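PDB 6E1R: tailspike protein from Acinetobacter phage vB_ApiP_P1, which forms the trimeric tailspike of the phage and probably recognises and hydrolyses the capsular polysaccharide of its Acinetobacter host. Local coordinates for residues V64-N68 against G69-Q73; F51-S55 against T56-I60; G535-A538 against G539-M543. One frame throughout, in Å; residues are numbered along the deposited sequence.

Overall arrangement
All three contacts are local, each between neighbouring parts of one continuous stretch. Contacts 1 and 2 lie together near the N-terminal end of the chain, with centres about 7 Å apart, and share a mixed sheet in which strands 49-53 and 70-72 are neighbours. Contact 1 is a largely buried hairpin held by backbone hydrogen bonds and branched side chains. Contact 2 is the surface loop leaving strand 49-53, where a carboxylate and turn amides do the work. Contact 3 stands apart, its centre about 104 Å from that of contact 1, in the C-terminal antiparallel domain. Partly buried, it has no hydrogen bond between its segments and relies on a methyl group meeting an aromatic ring.

Contact 1 (V64-N68 against G69-Q73); sequences VTVIN and GWVKQ
Ile67 and Trp70 close a tight beta hairpin as its last hydrogen-bonded pair, with Asn68 and Gly69 forming the two-residue loop between them. Trp70 N donates to Ile67 O over 3.1 Å, and Ile67 N returns a bond to Trp70 O at 2.8 Å. The indole follows the same carbonyl: with CG beside the backbone N (chi1 -63°), its CD1 edge reaches Ile67 O at 3.3 Å, the oxygen lying in the ring plane. Next to CD1, NE1 is hydrogen-bonded to Leu27 O. The connection is a type I' turn, which needs left-handed backbone angles at both loop positions. Asn tolerates these better than most residues, and Gly69, at phi 98°, is the natural choice for the second. Asn68 ND2 is satisfied by Glu25 O. One step along, Val66 and Val71 form a non-hydrogen-bonded pair. Their side chains stand side by side on the face opposite Trp70, CG1 of Val66 meeting CG1 of Val71 at 3.9 Å, as suits compact beta-branched residues. The ladder goes on to Lys72 N and Thr65 O, modelled too close for the length to be trusted. Lys72 CB passes 3.3 Å from Thr65 O, while NZ runs on to a salt bridge with Asp49. Ile67 packs on helix 21-25.

Contact 2 (F51-S55 against T56-I60); sequences FKYDS and TQALI
The Tyr53 ring meets the methyl of Ala58 obliquely: CZ lies 4.2 Å from Ala58 CB, and the hydroxyl end touches the same methyl. The ring also makes an edge-to-face pair with Trp70. A second pair of flat groups crosses nearby, the Asp54 carboxylate and the Gln57 amide, whose planes are 56° apart. Asp54 OD2 and Gln57 NE2 stay 3.7 Å apart, too far for a hydrogen bond. The other oxygen organises the bend. With CG of Asp54 anti to the backbone N (chi1 -166°), the carboxylate lies on the side of its own carbonyl carbon, where OD1 can meet the amide of Thr56. Asp54 OD1 accepts Thr56 N at 3.0 Å on its anti side, 22° out of the carboxylate plane, which makes an Asx turn. Thr56 OG1 also donates to OD1, though the modelled separation is doubtfully short. Meanwhile Gln57 N bonds to Asp54 O at 3.2 Å, and Ala58 N makes a weak bond of 3.5 Å to Ser55 O. Asp is apt here because its short side chain lets OD1 close the Asx turn onto Thr56 N as the strand ends, and the small Ala58 can lie close to the tyrosine hydroxyl. A type I turn from Gln57 to Ile60 continues the loop. Asp31 receives Ser55 N, and Asp54 N bonds to Gly69 O. Strand 49-53 thus lies between strands 34-37 and 70-72, while Gln57 and Ile60 lean back on Val66 of strand 66-67.

Contact 3 (G535-A538 against G539-M543); sequences GSTA and GRFAM
From Thr537 to Phe541 the backbone stays extended as the loop passes into strand 539-548, with no hydrogen bond between 535-538 and 539-543, and Gly539 at the junction adopts phi 132°, a region open essentially to glycine. The side-chain contact is chiefly a methyl against a ring. Thr537 CG2 lies 3.6 Å from Phe541 CZ and 3.7 Å from Phe541 CE1, approaching obliquely, so that the methyl sits by the outer corner of the ring. Both first torsions contribute. In Thr537, CG2 is anti to the backbone N and extends beside its own carbonyl carbon, in the direction the chain will take. In Phe541 the ring carbon CG is beside the backbone N (chi1 -63°), which turns the ring back toward the residues that precede it. Ala538 C lies at the ring edge, near its plane, 3.8 Å from Phe541 CE1, while the Ala538 methyl points away. Threonine is well chosen for a buried site with two needs: its methyl serves the aromatic ring, while OG1 is hydrogen-bonded to His516 O, with Val534 O as a second carbonyl within bonding reach, which its one proton could serve only by sharing. Side chains then alternate along the strand. Arg540, exposed, turns the other way and forms a salt bridge with Asp442, whereas Phe541 and the selenomethionine Met543 are buried. Phe541 makes edge-to-face pairs with Phe519 and Phe474, and Met543 touches Phe519 and Trp521. Strand 539-548 thus lies between strands 435-443 and 465-474 of one antiparallel sheet, its inward side chains packing against strand 519-523 of a second.

Contact 1 (V64-N68 against G69-Q73)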
ATOM      1  N   VAL A  64      33.573  18.170 -28.909  1.00 56.96           N
ATOM      2  CA  VAL A  64      32.404  18.613 -28.159  1.00 54.44           C
ATOM      3  C   VAL A  64      32.696  19.947 -27.482  1.00 48.72           C
ATOM      4  O   VAL A  64      32.176  20.990 -27.893  1.00 49.91           O
ATOM      5  CB  VAL A  64      31.973  17.561 -27.120  1.00 54.49           C
ATOM      6  CG1 VAL A  64      30.761  18.050 -26.341  1.00 53.49           C
ATOM      7  CG2 VAL A  64      31.671  16.232 -27.793  1.00 51.15           C
ATOM      8  N   THR A  65      33.519  19.919 -26.432  1.00 49.18           N
ATOM      9  CA  THR A  65      33.750  21.118 -25.634  1.00 49.03           C
ATOM     10  C   THR A  65      34.803  22.029 -26.258  1.00 53.44           C
ATOM     11  O   THR A  65      34.621  23.250 -26.291  1.00 56.33           O
ATOM     12  CB  THR A  65      34.149  20.735 -24.209  1.00 49.88           C
ATOM     13  OG1 THR A  65      35.252  19.822 -24.245  1.00 50.90           O
ATOM     14  CG2 THR A  65      32.978  20.089 -23.482  1.00 49.92           C
ATOM     15  N   VAL A  66      35.902  21.465 -26.753  1.00 49.95           N
ATOM     16  CA  VAL A  66      36.985  22.233 -27.359  1.00 50.55           C
ATOM     17  C   VAL A  66      37.223  21.704 -28.766  1.00 53.46           C
ATOM     18  O   VAL A  66      37.412  20.497 -28.957  1.00 56.79           O
ATOM     19  CB  VAL A  66      38.279  22.164 -26.526  1.00 51.67           C
ATOM     20  CG1 VAL A  66      38.983  23.511 -26.530  1.00 60.11           C
ATOM     21  CG2 VAL A  66      37.976  21.730 -25.102  1.00 51.88           C
ATOM     22  N   ILE A  67      37.212  22.607 -29.746  1.00 50.93           N
ATOM     23  CA  ILE A  67      37.379  22.255 -31.156  1.00 54.84           C
ATOM     24  C   ILE A  67      38.471  23.165 -31.715  1.00 58.68           C
ATOM     25  O   ILE A  67      38.203  24.292 -32.146  1.00 56.80           O
ATOM     26  CB  ILE A  67      36.078  22.387 -31.954  1.00 55.76           C
ATOM     27  CG1 ILE A  67      35.022  21.426 -31.401  1.00 57.05           C
ATOM     28  CG2 ILE A  67      36.319  22.097 -33.426  1.00 56.02           C
ATOM     29  CD1 ILE A  67      33.658  21.583 -32.033  1.00 54.31           C
ATOM     30  N   ASN A  68      39.714  22.677 -31.709  1.00 58.85           N
ATOM     31  CA  ASN A  68      40.874  23.411 -32.224  1.00 59.75           C
ATOM     32  C   ASN A  68      40.969  24.814 -31.621  1.00 57.83           C
ATOM     33  O   ASN A  68      41.157  25.810 -32.321  1.00 56.53           O
ATOM     34  CB  ASN A  68      40.854  23.469 -33.752  1.00 60.02           C
ATOM     35  CG  ASN A  68      41.305  22.168 -34.389  1.00 59.35           C
ATOM     36  OD1 ASN A  68      42.009  21.370 -33.769  1.00 56.75           O
ATOM     37  ND2 ASN A  68      40.908  21.950 -35.636  1.00 57.27           N
ATOM     38  N   GLY A  69      40.839  24.880 -30.298  1.00 60.24           N
ATOM     39  CA  GLY A  69      40.965  26.113 -29.557  1.00 60.08           C
ATOM     40  C   GLY A  69      39.653  26.786 -29.214  1.00 58.34           C
ATOM     41  O   GLY A  69      39.627  27.641 -28.322  1.00 55.19           O
ATOM     42  N   TRP A  70      38.569  26.426 -29.895  1.00 55.94           N
ATOM     43  CA  TRP A  70      37.261  27.015 -29.640  1.00 52.95           C
ATOM     44  C   TRP A  70      36.570  26.215 -28.544  1.00 51.59           C
ATOM     45  O   TRP A  70      36.220  25.046 -28.745  1.00 50.73           O
ATOM     46  CB  TRP A  70      36.433  27.051 -30.921  1.00 58.86           C
ATOM     47  CG  TRP A  70      37.064  27.907 -31.967  1.00 59.02           C
ATOM     48  CD1 TRP A  70      37.805  27.492 -33.035  1.00 57.62           C
ATOM     49  CD2 TRP A  70      37.039  29.337 -32.027  1.00 60.28           C
ATOM     50  NE1 TRP A  70      38.229  28.577 -33.765  1.00 60.71           N
ATOM     51  CE2 TRP A  70      37.771  29.721 -33.165  1.00 62.76           C
ATOM     52  CE3 TRP A  70      36.459  30.329 -31.232  1.00 61.07           C
ATOM     53  CZ2 TRP A  70      37.943  31.054 -33.525  1.00 69.78           C
ATOM     54  CZ3 TRP A  70      36.626  31.651 -31.593  1.00 66.45           C
ATOM     55  CH2 TRP A  70      37.363  32.002 -32.730  1.00 73.07           C
ATOM     56  N   VAL A  71      36.365  26.843 -27.391  1.00 52.97           N
ATOM     57  CA  VAL A  71      35.759  26.181 -26.242  1.00 57.70           C
ATOM     58  C   VAL A  71      34.261  26.444 -26.246  1.00 56.53           C
ATOM     59  O   VAL A  71      33.816  27.583 -26.437  1.00 54.26           O
ATOM     60  CB  VAL A  71      36.401  26.646 -24.924  1.00 61.13           C
ATOM     61  CG1 VAL A  71      36.659  25.452 -24.021  1.00 66.58           C
ATOM     62  CG2 VAL A  71      37.707  27.370 -25.191  1.00 60.67           C
ATOM     63  N   LYS A  72      33.483  25.382 -26.039  1.00 55.65           N
ATOM     64  CA  LYS A  72      32.033  25.495 -25.977  1.00 50.71           C
ATOM     65  C   LYS A  72      31.622  26.358 -24.791  1.00 49.16           C
ATOM     66  O   LYS A  72      32.106  26.167 -23.672  1.00 49.61           O
ATOM     67  CB  LYS A  72      31.415  24.101 -25.868  1.00 49.83           C
ATOM     68  CG  LYS A  72      29.918  24.044 -26.093  1.00 53.75           C
ATOM     69  CD  LYS A  72      29.407  22.618 -25.945  1.00 56.43           C
ATOM     70  CE  LYS A  72      27.934  22.511 -26.304  1.00 57.61           C
ATOM     71  NZ  LYS A  72      27.669  22.976 -27.692  1.00 58.72           N
ATOM     72  N   GLN A  73      30.736  27.320 -25.041  1.00 49.44           N
ATOM     73  CA  GLN A  73      30.327  28.274 -24.017  1.00 57.37           C
ATOM     74  C   GLN A  73      29.051  27.873 -23.285  1.00 57.02           C
ATOM     75  O   GLN A  73      28.725  28.498 -22.270  1.00 60.16           O
ATOM     76  CB  GLN A  73      30.139  29.664 -24.634  1.00 58.32           C
ATOM     77  CG  GLN A  73      31.420  30.274 -25.183  1.00 52.61           C
ATOM     78  CD  GLN A  73      32.478  30.471 -24.115  1.00 55.24           C
ATOM     79  OE1 GLN A  73      32.394  31.394 -23.304  1.00 57.79           O
ATOM     80  NE2 GLN A  73      33.484  29.604 -24.110  1.00 53.01           N
TER

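Contact 2 (F51-S55 against T56-I60)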
ATOM      1  N   PHE A  51      31.246  29.922 -29.084  1.00 63.50           N
ATOM      2  CA  PHE A  51      32.579  29.406 -28.816  1.00 59.88           C
ATOM      3  C   PHE A  51      33.541  30.560 -28.587  1.00 59.96           C
ATOM      4  O   PHE A  51      33.525  31.551 -29.323  1.00 63.58           O
ATOM      5  CB  PHE A  51      33.086  28.523 -29.965  1.00 55.86           C
ATOM      6  CG  PHE A  51      32.424  27.178 -30.032  1.00 52.56           C
ATOM      7  CD1 PHE A  51      31.191  27.028 -30.647  1.00 53.09           C
ATOM      8  CD2 PHE A  51      33.027  26.062 -29.474  1.00 53.56           C
ATOM      9  CE1 PHE A  51      30.576  25.791 -30.708  1.00 55.08           C
ATOM     10  CE2 PHE A  51      32.417  24.820 -29.532  1.00 54.52           C
ATOM     11  CZ  PHE A  51      31.189  24.685 -30.151  1.00 48.74           C
ATOM     12  N   LYS A  52      34.377  30.421 -27.564  1.00 59.19           N
ATOM     13  CA  LYS A  52      35.427  31.378 -27.260  1.00 59.91           C
ATOM     14  C   LYS A  52      36.772  30.722 -27.529  1.00 59.98           C
ATOM     15  O   LYS A  52      36.970  29.545 -27.215  1.00 58.89           O
ATOM     16  CB  LYS A  52      35.348  31.844 -25.804  1.00 56.87           C
ATOM     17  CG  LYS A  52      36.366  32.909 -25.430  1.00 62.55           C
ATOM     18  CD  LYS A  52      36.198  33.353 -23.986  1.00 65.22           C
ATOM     19  CE  LYS A  52      34.901  34.121 -23.789  1.00 74.70           C
ATOM     20  NZ  LYS A  52      34.713  34.535 -22.370  1.00 83.42           N
ATOM     21  N   TYR A  53      37.689  31.474 -28.126  1.00 59.30           N
ATOM     22  CA  TYR A  53      38.975  30.915 -28.510  1.00 58.53           C
ATOM     23  C   TYR A  53      39.944  30.928 -27.335  1.00 62.09           C
ATOM     24  O   TYR A  53      39.959  31.864 -26.530  1.00 65.39           O
ATOM     25  CB  TYR A  53      39.571  31.687 -29.684  1.00 64.20           C
ATOM     26  CG  TYR A  53      40.773  31.015 -30.305  1.00 62.92           C
ATOM     27  CD1 TYR A  53      42.062  31.416 -29.981  1.00 62.84           C
ATOM     28  CD2 TYR A  53      40.620  29.967 -31.203  1.00 60.29           C
ATOM     29  CE1 TYR A  53      43.164  30.802 -30.541  1.00 63.36           C
ATOM     30  CE2 TYR A  53      41.717  29.347 -31.770  1.00 61.79           C
ATOM     31  CZ  TYR A  53      42.987  29.768 -31.435  1.00 62.07           C
ATOM     32  OH  TYR A  53      44.081  29.154 -31.996  1.00 62.85           O
ATOM     33  N   ASP A  54      40.756  29.878 -27.246  1.00 62.11           N
ATOM     34  CA  ASP A  54      41.771  29.738 -26.207  1.00 64.65           C
ATOM     35  C   ASP A  54      43.053  29.276 -26.885  1.00 69.07           C
ATOM     36  O   ASP A  54      43.130  28.141 -27.365  1.00 69.40           O
ATOM     37  CB  ASP A  54      41.328  28.744 -25.132  1.00 67.21           C
ATOM     38  CG  ASP A  54      42.174  28.823 -23.873  1.00 76.57           C
ATOM     39  OD1 ASP A  54      43.395  29.065 -23.979  1.00 79.85           O
ATOM     40  OD2 ASP A  54      41.616  28.634 -22.771  1.00 79.39           O
ATOM     41  N   SER A  55      44.059  30.154 -26.919  1.00 68.21           N
ATOM     42  CA  SER A  55      45.313  29.820 -27.584  1.00 68.09           C
ATOM     43  C   SER A  55      46.073  28.715 -26.864  1.00 67.20           C
ATOM     44  O   SER A  55      46.892  28.037 -27.492  1.00 64.42           O
ATOM     45  CB  SER A  55      46.196  31.064 -27.703  1.00 70.17           C
ATOM     46  OG  SER A  55      46.478  31.617 -26.430  1.00 68.65           O
ATOM     47  N   THR A  56      45.823  28.520 -25.566  1.00 63.79           N
ATOM     48  CA  THR A  56      46.503  27.455 -24.839  1.00 67.70           C
ATOM     49  C   THR A  56      46.061  26.078 -25.318  1.00 65.12           C
ATOM     50  O   THR A  56      46.837  25.119 -25.246  1.00 67.30           O
ATOM     51  CB  THR A  56      46.252  27.595 -23.337  1.00 66.81           C
ATOM     52  OG1 THR A  56      44.848  27.483 -23.072  1.00 64.95           O
ATOM     53  CG2 THR A  56      46.749  28.944 -22.837  1.00 67.09           C
ATOM     54  N   GLN A  57      44.829  25.961 -25.809  1.00 60.52           N
ATOM     55  CA  GLN A  57      44.270  24.702 -26.283  1.00 62.63           C
ATOM     56  C   GLN A  57      43.981  24.754 -27.778  1.00 62.63           C
ATOM     57  O   GLN A  57      43.019  24.158 -28.262  1.00 63.22           O
ATOM     58  CB  GLN A  57      43.001  24.348 -25.510  1.00 64.04           C
ATOM     59  CG  GLN A  57      43.176  24.340 -24.006  1.00 66.56           C
ATOM     60  CD  GLN A  57      41.882  24.045 -23.282  1.00 66.13           C
ATOM     61  OE1 GLN A  57      41.215  23.048 -23.561  1.00 69.11           O
ATOM     62  NE2 GLN A  57      41.513  24.917 -22.353  1.00 66.62           N
ATOM     63  N   ALA A  58      44.824  25.464 -28.531  1.00 63.18           N
ATOM     64  CA  ALA A  58      44.586  25.621 -29.963  1.00 65.02           C
ATOM     65  C   ALA A  58      44.672  24.292 -30.701  1.00 63.24           C
ATOM     66  O   ALA A  58      43.983  24.098 -31.709  1.00 58.31           O
ATOM     67  CB  ALA A  58      45.580  26.618 -30.557  1.00 61.50           C
ATOM     68  N   LEU A  59      45.499  23.370 -30.219  1.00 64.30           N
ATOM     69  CA  LEU A  59      45.661  22.069 -30.848  1.00 66.39           C
ATOM     70  C   LEU A  59      44.732  21.007 -30.266  1.00 74.62           C
ATOM     71  O   LEU A  59      44.768  19.857 -30.718  1.00 77.62           O
ATOM     72  CB  LEU A  59      47.117  21.616 -30.727  1.00 67.54           C
ATOM     73  CG  LEU A  59      48.126  22.462 -31.508  1.00 70.07           C
ATOM     74  CD1 LEU A  59      49.539  21.907 -31.370  1.00 71.51           C
ATOM     75  CD2 LEU A  59      47.724  22.577 -32.970  1.00 68.08           C
ATOM     76  N   ILE A  60      43.904  21.363 -29.287  1.00 75.07           N
ATOM     77  CA  ILE A  60      42.976  20.429 -28.658  1.00 72.35           C
ATOM     78  C   ILE A  60      41.664  20.434 -29.430  1.00 69.63           C
ATOM     79  O   ILE A  60      41.107  21.500 -29.716  1.00 66.40           O
ATOM     80  CB  ILE A  60      42.747  20.795 -27.181  1.00 70.01           C
ATOM     81  CG1 ILE A  60      44.041  20.607 -26.392  1.00 70.91           C
ATOM     82  CG2 ILE A  60      41.625  19.958 -26.585  1.00 63.99           C
ATOM     83  CD1 ILE A  60      44.575  19.202 -26.458  1.00 72.83           C
TER

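Contact 3 (G535-A538 against G539-M543)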
ATOM      1  N   GLY A 535     -20.595 -58.613  23.072  1.00 42.92           N
ATOM      2  CA  GLY A 535     -21.476 -59.568  22.419  1.00 39.27           C
ATOM      3  C   GLY A 535     -20.820 -60.188  21.203  1.00 37.93           C
ATOM      4  O   GLY A 535     -19.704 -60.717  21.272  1.00 37.05           O
ATOM      5  N   SER A 536     -21.516 -60.124  20.071  1.00 40.34           N
ATOM      6  CA  SER A 536     -21.037 -60.708  18.827  1.00 41.96           C
ATOM      7  C   SER A 536     -20.227 -59.732  17.987  1.00 44.21           C
ATOM      8  O   SER A 536     -19.823 -60.086  16.875  1.00 47.32           O
ATOM      9  CB  SER A 536     -22.218 -61.233  18.002  1.00 46.19           C
ATOM     10  OG  SER A 536     -22.998 -62.148  18.753  1.00 52.08           O
ATOM     11  N   THR A 537     -19.977 -58.525  18.493  1.00 42.52           N
ATOM     12  CA  THR A 537     -19.318 -57.487  17.711  1.00 38.66           C
ATOM     13  C   THR A 537     -17.935 -57.938  17.259  1.00 36.56           C
ATOM     14  O   THR A 537     -17.104 -58.355  18.072  1.00 34.85           O
ATOM     15  CB  THR A 537     -19.210 -56.199  18.531  1.00 38.96           C
ATOM     16  OG1 THR A 537     -20.518 -55.649  18.736  1.00 40.40           O
ATOM     17  CG2 THR A 537     -18.333 -55.177  17.820  1.00 34.78           C
ATOM     18  N   ALA A 538     -17.692 -57.852  15.952  1.00 38.37           N
ATOM     19  CA  ALA A 538     -16.400 -58.205  15.380  1.00 41.73           C
ATOM     20  C   ALA A 538     -16.299 -57.608  13.985  1.00 42.21           C
ATOM     21  O   ALA A 538     -17.282 -57.593  13.238  1.00 41.27           O
ATOM     22  CB  ALA A 538     -16.207 -59.725  15.325  1.00 32.18           C
ATOM     23  N   GLY A 539     -15.108 -57.119  13.641  1.00 40.58           N
ATOM     24  CA  GLY A 539     -14.839 -56.551  12.341  1.00 44.05           C
ATOM     25  C   GLY A 539     -14.128 -55.223  12.468  1.00 42.58           C
ATOM     26  O   GLY A 539     -13.568 -54.892  13.519  1.00 45.11           O
ATOM     27  N   ARG A 540     -14.155 -54.453  11.385  1.00 45.53           N
ATOM     28  CA  ARG A 540     -13.476 -53.166  11.317  1.00 40.91           C
ATOM     29  C   ARG A 540     -14.450 -52.041  11.642  1.00 42.19           C
ATOM     30  O   ARG A 540     -15.519 -51.942  11.033  1.00 46.78           O
ATOM     31  CB  ARG A 540     -12.852 -52.949   9.938  1.00 37.62           C
ATOM     32  CG  ARG A 540     -12.291 -51.553   9.733  1.00 39.59           C
ATOM     33  CD  ARG A 540     -11.284 -51.536   8.601  1.00 35.83           C
ATOM     34  NE  ARG A 540     -10.105 -52.323   8.948  1.00 38.95           N
ATOM     35  CZ  ARG A 540      -9.022 -52.433   8.187  1.00 43.59           C
ATOM     36  NH1 ARG A 540      -8.959 -51.802   7.023  1.00 50.35           N
ATOM     37  NH2 ARG A 540      -8.001 -53.175   8.593  1.00 40.54           N
ATOM     38  N   PHE A 541     -14.070 -51.197  12.598  1.00 38.08           N
ATOM     39  CA  PHE A 541     -14.890 -50.083  13.047  1.00 40.09           C
ATOM     40  C   PHE A 541     -14.054 -48.810  13.057  1.00 43.80           C
ATOM     41  O   PHE A 541     -12.830 -48.840  12.900  1.00 47.63           O
ATOM     42  CB  PHE A 541     -15.480 -50.353  14.439  1.00 38.35           C
ATOM     43  CG  PHE A 541     -16.409 -51.535  14.486  1.00 40.76           C
ATOM     44  CD1 PHE A 541     -15.912 -52.821  14.629  1.00 38.68           C
ATOM     45  CD2 PHE A 541     -17.781 -51.359  14.390  1.00 39.68           C
ATOM     46  CE1 PHE A 541     -16.764 -53.908  14.670  1.00 37.29           C
ATOM     47  CE2 PHE A 541     -18.638 -52.442  14.431  1.00 38.79           C
ATOM     48  CZ  PHE A 541     -18.130 -53.718  14.571  1.00 37.99           C
ATOM     49  N   ALA A 542     -14.732 -47.678  13.238  1.00 38.18           N
ATOM     50  CA  ALA A 542     -14.073 -46.380  13.278  1.00 37.24           C
ATOM     51  C   ALA A 542     -14.757 -45.501  14.312  1.00 37.97           C
ATOM     52  O   ALA A 542     -15.987 -45.388  14.318  1.00 40.20           O
ATOM     53  CB  ALA A 542     -14.100 -45.701  11.904  1.00 38.89           C
HETATM   54  N   MSE A 543     -13.962 -44.882  15.178  1.00 36.15           N
HETATM   55  CA  MSE A 543     -14.493 -44.012  16.221  1.00 38.17           C
HETATM   56  C   MSE A 543     -14.237 -42.539  15.925  1.00 45.64           C
HETATM   57  O   MSE A 543     -13.270 -42.185  15.247  1.00 49.93           O
HETATM   58  CB  MSE A 543     -13.890 -44.367  17.584  1.00 41.41           C
HETATM   59  CG  MSE A 543     -14.506 -45.579  18.267  1.00 54.12           C
HETATM   60 SE   MSE A 543     -14.137 -47.264  17.361  1.00 67.45          SE
HETATM   61  CE  MSE A 543     -14.503 -48.479  18.837  1.00 67.86           C
TER